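Local structure of alpha-14 giardin (3CHJ) at residues V75-K80 with C87-G92; P81-L86 with V116-Q121; R91-G96 with E101-D106. The protein binds calcium and, in a calcium-dependent manner, phospholipids, and may act as a calcium-regulated structural element linking the membrane bilayer to the underlying axoneme. One frame throughout, in Å; residues are numbered along the deposited sequence.

Contact 1: V75-K80 with C87-G92; sequences VLMLYK and CELIRG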
# COMPACT_ATOMS: atom_id res chain seq x y z
N VAL A 75 -10.28 -5.22 -10.24
CA VAL A 75 -10.13 -4.72 -11.61
C VAL A 75 -10.34 -3.21 -11.69
O VAL A 75 -9.58 -2.49 -12.33
CB VAL A 75 -11.07 -5.48 -12.59
CG1 VAL A 75 -11.12 -4.83 -13.95
CG2 VAL A 75 -10.61 -6.93 -12.71
N LEU A 76 -11.39 -2.70 -11.03
CA LEU A 76 -11.65 -1.25 -11.06
C LEU A 76 -10.48 -0.46 -10.47
O LEU A 76 -10.15 0.62 -10.98
CB LEU A 76 -12.96 -0.91 -10.36
CG LEU A 76 -14.18 -1.44 -11.12
CD1 LEU A 76 -15.45 -1.26 -10.28
CD2 LEU A 76 -14.35 -0.80 -12.49
N MET A 77 -9.84 -1.00 -9.44
CA MET A 77 -8.70 -0.32 -8.81
C MET A 77 -7.52 -0.27 -9.78
O MET A 77 -6.71 0.67 -9.75
CB MET A 77 -8.26 -1.05 -7.54
CG MET A 77 -9.19 -0.92 -6.35
SD MET A 77 -8.31 -1.58 -4.89
CE MET A 77 -9.66 -1.74 -3.70
N LEU A 78 -7.43 -1.28 -10.64
CA LEU A 78 -6.27 -1.40 -11.52
C LEU A 78 -6.33 -0.43 -12.67
O LEU A 78 -5.28 -0.07 -13.22
CB LEU A 78 -6.15 -2.83 -12.07
CG LEU A 78 -5.90 -3.93 -11.05
CD1 LEU A 78 -6.02 -5.29 -11.74
CD2 LEU A 78 -4.53 -3.77 -10.37
N TYR A 79 -7.53 -0.00 -13.05
CA TYR A 79 -7.65 0.80 -14.28
C TYR A 79 -7.65 2.31 -13.97
O TYR A 79 -8.12 3.12 -14.77
CB TYR A 79 -8.88 0.37 -15.11
CG TYR A 79 -8.87 -1.06 -15.67
CD1 TYR A 79 -7.72 -1.85 -15.66
CD2 TYR A 79 -10.01 -1.57 -16.27
CE1 TYR A 79 -7.73 -3.14 -16.19
CE2 TYR A 79 -10.03 -2.86 -16.80
CZ TYR A 79 -8.89 -3.64 -16.78
OH TYR A 79 -8.93 -4.92 -17.31
N LYS A 80 -7.14 2.66 -12.80
CA LYS A 80 -7.15 4.04 -12.31
C LYS A 80 -5.73 4.56 -12.24
O LYS A 80 -4.82 3.82 -11.92
CB LYS A 80 -7.71 4.09 -10.87
CG LYS A 80 -9.20 4.06 -10.81
CD LYS A 80 -9.68 3.86 -9.41
CE LYS A 80 -11.14 3.48 -9.48
NZ LYS A 80 -11.96 4.48 -10.20
N CYS A 87 -6.58 8.61 -3.36
CA CYS A 87 -7.61 9.50 -2.83
C CYS A 87 -8.93 8.76 -2.59
O CYS A 87 -9.58 8.95 -1.57
CB CYS A 87 -7.86 10.67 -3.79
SG CYS A 87 -6.51 11.84 -3.83
N GLU A 88 -9.32 7.94 -3.56
CA GLU A 88 -10.56 7.17 -3.42
C GLU A 88 -10.51 6.20 -2.24
O GLU A 88 -11.52 6.01 -1.55
CB GLU A 88 -10.90 6.43 -4.70
CG GLU A 88 -11.18 7.37 -5.86
CD GLU A 88 -11.50 6.62 -7.14
OE1 GLU A 88 -11.59 5.39 -7.08
OE2 GLU A 88 -11.66 7.28 -8.20
N LEU A 89 -9.34 5.61 -2.00
CA LEU A 89 -9.20 4.71 -0.84
C LEU A 89 -9.34 5.47 0.48
O LEU A 89 -10.01 5.01 1.39
CB LEU A 89 -7.86 3.97 -0.86
CG LEU A 89 -7.72 2.95 -1.99
CD1 LEU A 89 -6.27 2.45 -2.09
CD2 LEU A 89 -8.65 1.76 -1.76
N ILE A 90 -8.71 6.64 0.58
CA ILE A 90 -8.84 7.48 1.79
C ILE A 90 -10.29 7.94 2.00
O ILE A 90 -10.80 7.87 3.11
CB ILE A 90 -7.89 8.69 1.74
CG1 ILE A 90 -6.45 8.20 1.79
CG2 ILE A 90 -8.22 9.69 2.85
CD1 ILE A 90 -5.47 9.29 1.40
N ARG A 91 -10.94 8.36 0.93
CA ARG A 91 -12.36 8.72 0.98
C ARG A 91 -13.23 7.54 1.46
O ARG A 91 -14.07 7.71 2.35
CB ARG A 91 -12.81 9.19 -0.39
CG ARG A 91 -14.30 9.50 -0.48
CD ARG A 91 -14.71 10.79 0.23
NE ARG A 91 -16.12 11.08 -0.05
CZ ARG A 91 -16.75 12.22 0.21
NH1 ARG A 91 -16.11 13.25 0.75
NH2 ARG A 91 -18.04 12.34 -0.09
N GLY A 92 -13.02 6.37 0.86
CA GLY A 92 -13.76 5.16 1.23
C GLY A 92 -13.58 4.81 2.70
O GLY A 92 -14.50 4.31 3.36
O HOH W 1 -13.86 6.70 -9.66

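Contact 2: P81-L86 with V116-Q121; sequences PRAQLL and VREIRQ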
# COMPACT_ATOMS: atom_id res chain seq x y z
N PRO A 81 -5.55 5.87 -12.48
CA PRO A 81 -4.26 6.43 -12.11
C PRO A 81 -4.02 6.28 -10.59
O PRO A 81 -4.96 6.38 -9.81
CB PRO A 81 -4.40 7.91 -12.47
CG PRO A 81 -5.51 7.95 -13.46
CD PRO A 81 -6.45 6.89 -13.06
N ARG A 82 -2.76 6.08 -10.21
CA ARG A 82 -2.35 5.87 -8.81
C ARG A 82 -2.90 6.91 -7.84
O ARG A 82 -3.50 6.59 -6.80
CB ARG A 82 -0.82 5.86 -8.76
CG ARG A 82 -0.21 5.96 -7.38
CD ARG A 82 1.31 5.98 -7.47
NE ARG A 82 1.93 5.40 -6.28
CZ ARG A 82 1.75 4.14 -5.91
NH1 ARG A 82 0.97 3.34 -6.63
NH2 ARG A 82 2.32 3.67 -4.82
N ALA A 83 -2.68 8.18 -8.16
CA ALA A 83 -3.09 9.27 -7.27
C ALA A 83 -4.59 9.24 -7.03
O ALA A 83 -5.05 9.47 -5.91
CB ALA A 83 -2.64 10.61 -7.83
N GLN A 84 -5.36 8.97 -8.08
CA GLN A 84 -6.81 8.86 -7.98
C GLN A 84 -7.21 7.71 -7.05
O GLN A 84 -8.04 7.88 -6.15
CB GLN A 84 -7.41 8.64 -9.37
CG GLN A 84 -8.91 8.69 -9.38
CD GLN A 84 -9.44 10.12 -9.30
OE1 GLN A 84 -8.83 11.05 -9.83
NE2 GLN A 84 -10.58 10.29 -8.64
N LEU A 85 -6.59 6.55 -7.27
CA LEU A 85 -6.83 5.40 -6.44
C LEU A 85 -6.55 5.74 -4.96
O LEU A 85 -7.40 5.44 -4.10
CB LEU A 85 -5.97 4.22 -6.91
CG LEU A 85 -6.01 3.02 -5.98
CD1 LEU A 85 -7.40 2.42 -5.98
CD2 LEU A 85 -4.95 2.01 -6.40
N LEU A 86 -5.41 6.37 -4.67
CA LEU A 86 -5.08 6.69 -3.27
C LEU A 86 -6.13 7.58 -2.62
O LEU A 86 -6.54 7.35 -1.48
CB LEU A 86 -3.69 7.34 -3.17
CG LEU A 86 -2.53 6.51 -3.73
CD1 LEU A 86 -1.22 7.29 -3.73
CD2 LEU A 86 -2.35 5.21 -2.98
N VAL A 116 2.46 12.05 -1.49
CA VAL A 116 1.58 12.63 -0.45
C VAL A 116 1.22 14.06 -0.84
O VAL A 116 0.07 14.48 -0.74
CB VAL A 116 2.22 12.62 0.96
CG1 VAL A 116 1.26 13.22 1.97
CG2 VAL A 116 2.57 11.19 1.37
N ARG A 117 2.22 14.80 -1.30
CA ARG A 117 2.01 16.19 -1.71
C ARG A 117 0.97 16.26 -2.83
O ARG A 117 0.03 17.07 -2.79
CB ARG A 117 3.34 16.79 -2.18
CG ARG A 117 3.60 18.23 -1.74
CD ARG A 117 5.02 18.67 -2.09
NE ARG A 117 5.97 17.58 -1.92
CZ ARG A 117 7.18 17.52 -2.48
NH1 ARG A 117 7.61 18.50 -3.28
NH2 ARG A 117 7.95 16.46 -2.26
N GLU A 118 1.10 15.37 -3.81
CA GLU A 118 0.20 15.34 -4.94
C GLU A 118 -1.22 15.01 -4.49
O GLU A 118 -2.19 15.64 -4.93
CB GLU A 118 0.69 14.30 -5.96
CG GLU A 118 -0.21 14.15 -7.18
CD GLU A 118 0.28 13.10 -8.19
OE1 GLU A 118 1.06 12.18 -7.82
OE2 GLU A 118 -0.15 13.18 -9.36
N ILE A 119 -1.36 14.04 -3.60
CA ILE A 119 -2.71 13.66 -3.21
C ILE A 119 -3.39 14.64 -2.25
O ILE A 119 -4.60 14.67 -2.20
CB ILE A 119 -2.86 12.17 -2.76
CG1 ILE A 119 -2.12 11.91 -1.45
CG2 ILE A 119 -2.42 11.22 -3.90
CD1 ILE A 119 -2.48 10.56 -0.82
N ARG A 120 -2.63 15.44 -1.50
CA ARG A 120 -3.25 16.49 -0.68
C ARG A 120 -4.06 17.40 -1.58
O ARG A 120 -5.20 17.73 -1.28
CB ARG A 120 -2.21 17.35 0.05
CG ARG A 120 -1.47 16.61 1.13
CD ARG A 120 -0.42 17.55 1.70
NE ARG A 120 0.40 16.83 2.65
CZ ARG A 120 1.72 16.95 2.76
NH1 ARG A 120 2.41 17.77 1.97
NH2 ARG A 120 2.34 16.22 3.68
N GLN A 121 -3.46 17.78 -2.70
CA GLN A 121 -4.11 18.70 -3.64
C GLN A 121 -5.26 18.02 -4.39
O GLN A 121 -6.38 18.56 -4.47
CB GLN A 121 -3.05 19.22 -4.62
CG GLN A 121 -1.97 20.08 -3.94
CD GLN A 121 -0.84 20.54 -4.88
OE1 GLN A 121 0.35 20.36 -4.59
NE2 GLN A 121 -1.21 21.17 -5.99

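Contact 3: R91-G96 with E101-D106; sequences RGATKG and EKCLVD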
# COMPACT_ATOMS: atom_id res chain seq x y z
N ARG A 91 -10.94 8.36 0.93
CA ARG A 91 -12.36 8.72 0.98
C ARG A 91 -13.23 7.54 1.46
O ARG A 91 -14.07 7.71 2.35
CB ARG A 91 -12.81 9.19 -0.39
CG ARG A 91 -14.30 9.50 -0.48
CD ARG A 91 -14.71 10.79 0.23
NE ARG A 91 -16.12 11.08 -0.05
CZ ARG A 91 -16.75 12.22 0.21
NH1 ARG A 91 -16.11 13.25 0.75
NH2 ARG A 91 -18.04 12.34 -0.09
N GLY A 92 -13.02 6.37 0.86
CA GLY A 92 -13.76 5.16 1.23
C GLY A 92 -13.58 4.81 2.70
O GLY A 92 -14.50 4.31 3.36
N ALA A 93 -12.39 5.09 3.23
CA ALA A 93 -12.06 4.72 4.60
C ALA A 93 -12.62 5.72 5.62
O ALA A 93 -12.60 5.44 6.82
CB ALA A 93 -10.54 4.59 4.77
N THR A 94 -13.08 6.87 5.16
CA THR A 94 -13.48 7.94 6.10
C THR A 94 -14.92 8.40 5.93
O THR A 94 -15.50 8.96 6.87
CB THR A 94 -12.57 9.18 5.99
OG1 THR A 94 -12.56 9.65 4.64
CG2 THR A 94 -11.13 8.85 6.45
N LYS A 95 -15.49 8.18 4.75
CA LYS A 95 -16.85 8.63 4.47
C LYS A 95 -17.84 7.90 5.38
O LYS A 95 -17.74 6.69 5.59
CB LYS A 95 -17.19 8.45 2.97
CG LYS A 95 -17.91 7.16 2.58
CD LYS A 95 -17.04 5.91 2.74
CE LYS A 95 -17.87 4.65 2.88
NZ LYS A 95 -17.10 3.44 2.48
N GLY A 96 -18.77 8.64 5.97
CA GLY A 96 -19.80 8.01 6.80
C GLY A 96 -19.38 7.68 8.23
O GLY A 96 -18.40 8.22 8.75
N GLU A 101 -9.41 2.34 9.74
CA GLU A 101 -8.10 2.80 10.18
C GLU A 101 -6.98 2.04 9.47
O GLU A 101 -5.96 2.65 9.07
CB GLU A 101 -7.93 2.67 11.71
CG GLU A 101 -8.95 3.46 12.53
CD GLU A 101 -10.22 2.67 12.82
OE1 GLU A 101 -10.35 1.51 12.32
OE2 GLU A 101 -11.09 3.24 13.53
N LYS A 102 -7.17 0.73 9.28
CA LYS A 102 -6.16 -0.10 8.61
C LYS A 102 -5.88 0.43 7.20
O LYS A 102 -4.72 0.43 6.77
CB LYS A 102 -6.61 -1.57 8.50
CG LYS A 102 -6.70 -2.35 9.81
CD LYS A 102 -7.11 -3.81 9.59
CE LYS A 102 -8.45 -3.98 8.90
NZ LYS A 102 -8.69 -5.41 8.42
N CYS A 103 -6.92 0.83 6.49
CA CYS A 103 -6.76 1.36 5.13
C CYS A 103 -5.93 2.63 5.13
O CYS A 103 -5.04 2.78 4.31
CB CYS A 103 -8.12 1.60 4.50
SG CYS A 103 -8.03 2.15 2.79
N LEU A 104 -6.22 3.53 6.07
CA LEU A 104 -5.51 4.81 6.15
C LEU A 104 -4.03 4.53 6.44
O LEU A 104 -3.16 5.18 5.88
CB LEU A 104 -6.15 5.68 7.24
CG LEU A 104 -7.58 6.13 6.90
CD1 LEU A 104 -8.14 6.98 8.06
CD2 LEU A 104 -7.62 6.87 5.58
N VAL A 105 -3.74 3.58 7.32
CA VAL A 105 -2.35 3.18 7.59
C VAL A 105 -1.67 2.61 6.34
O VAL A 105 -0.57 3.04 5.96
CB VAL A 105 -2.29 2.22 8.78
CG1 VAL A 105 -0.88 1.57 8.96
CG2 VAL A 105 -2.72 3.00 10.05
N ASP A 106 -2.36 1.68 5.67
CA ASP A 106 -1.79 1.03 4.49
C ASP A 106 -1.44 2.04 3.42
O ASP A 106 -0.43 1.90 2.72
CB ASP A 106 -2.79 0.05 3.88
CG ASP A 106 -2.95 -1.23 4.69
OD1 ASP A 106 -2.15 -1.52 5.62
OD2 ASP A 106 -3.89 -1.97 4.34

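Contact 1: V75-K80 with C87-G92
Met-77 meets Leu-89, and Lys-80 meets Glu-88, between two consecutive helices of the all-helical annexin fold, 69-78 and 82-94, joined by the short link 79-81 in which Lys-80 lies. The backbones stay well apart, the nearest CA atoms (Met-77 and Glu-88) being 9.4 Å from each other, so long side chains must span the space.

The apolar side is the one packed over by further protein. Met-77 runs extended beyond CG, and its terminal CE reaches Leu-89 CD2 at 4.1 Å, the two side chains crossing at about a right angle. Helix 262-272 covers this pair, through Asn-266 and Ala-270 on Met-77 and Arg-267 and Met-271 on Leu-89.

The polar side is bridged by water instead. Lys-80 and Glu-88 approach from opposite directions; the bend of the lysine at chi4 (-56°) turns NZ toward the carboxylate, while CE, placed by the earlier torsions, lies 3.1 Å from Glu-88 OE1. The salt bridge runs from Lys-80 NZ to Glu-88 OE1 at 3.3 Å, and the hydrogen bond to OE2 is weak. Gln-84 NE2 also donates to OE2. A water closes the gap, accepting from Lys-80 NZ at 3.0 Å and donating to Glu-88 OE2 at 2.7 Å.

Contact 2: P81-L86 with V116-Q121
Ile-119 points its CG2 methyl at helix 82-94, where Ala-83 and Leu-86, one turn apart, receive it. Within segments 81-86 and 116-121 the nearest CA atoms are those of Ala-83 and Ile-119, 6.0 Å apart, consistent with the small alanine side chain.

The first torsion of Ile-119 sets the geometry. Its CG1 lies between the backbone N and the carbonyl carbon (chi1 68°), which leaves CG2 anti to the carbonyl carbon and directed across the interface. CG2 then rests against the backbone as well as the side chains, 3.7 Å from Ala-83 O and 4.0 Å from Ala-83 CB. Leu-86 meets the isoleucine at about a right angle: its CD1 is 4.1 Å from Ile-119 CG2, while its CB faces the CD1 end of the isoleucine at 4.2 Å. The leucine thus touches both branches of the isoleucine. Ile-111 packs on both residues, and Met-271 of helix 262-272 adds to the surroundings of Leu-86.

Glu-118 approaches Ala-83 differently. It leaves its helix with CG anti to the backbone N (chi1 178°) and stays extended, bringing the carboxylate to the alanine methyl. Ala-83 CB is 3.9 Å from Glu-118 CD and almost equally far from both oxygens, evidence that the methyl sits over the flat of the group. Glu-115 places a second carboxylate close to OE1, which may raise the pKa of one of the acids slightly, although Glu-118 is exposed to solvent.

The short helical segments run with their axes 9.6 Å apart at closest and at 65° to each other. Such steep packing of apolar residues between helices 82-94 and 113-127, with an acidic rim, is characteristic of the annexin fold, whose repeats are each built of five helices wound into a right-handed superhelix.

Contact 3: R91-G96 with E101-D106
Leu-104 carries its CG anti to its own carbonyl carbon (chi1 -67°), which swings its two methyls back toward Ala-93 and Thr-94. Thr-94 has OG1 between the backbone N and the carbonyl carbon (chi1 56°); the hydroxyl is thereby turned to Ile-90 O of its own helix, and CG2 is left to face the leucine. The two side chains cross at about a right angle, with Thr-94 CG2 3.9 Å from Leu-104 CD1.

Ala-93 is the most covered residue here. Its CB fits between neighbouring side chains of helix 101-108, 3.8 Å from Leu-104 CD2 and 3.9 Å from Cys-103 CB, and Cys-103 SG reaches it too, at 4.0 Å. All four touching residues are buried, with Ile-149 and Cys-139 packing on Leu-104 from other helices.

Arg-91 O accepts from the backbone N of both Thr-94 and Lys-95, and Lys-95 NZ folds back to Gly-92 O at 2.9 Å, in the carbonyl plane and on a lone pair. Backbone bonding of Ala-93 with Asp-100 draws the loop closed. This tight connection between two helices, with Lys-95 and Gly-96 opening its loop, resembles in sequence and placement the calcium-binding loops of annexins, although the calcium ion seen in this structure sits elsewhere, at a site that includes Gly-180 and Glu-224.

All three contacts use helix 82-94, but they differ in burial. Contact 3 is fully buried and apolar, contact 2 partly buried with a carboxylate at its rim, and contact 1 a surface contact where a water-bridged ion pair accompanies a single apolar touch. Contacts 1 and 2 are joined by packing of Met-77 CG on Leu-85 CD1 (3.8 Å) and of Ile-90 CD1 on Ile-119 CD1 (3.9 Å). Contacts 1 and 3 share Arg-91 and Gly-92, and Leu-89 O lies 3.7 Å from Cys-103 SG. Contacts 2 and 3, with centres about 14 Å apart, do not touch; helix 82-94 connects them.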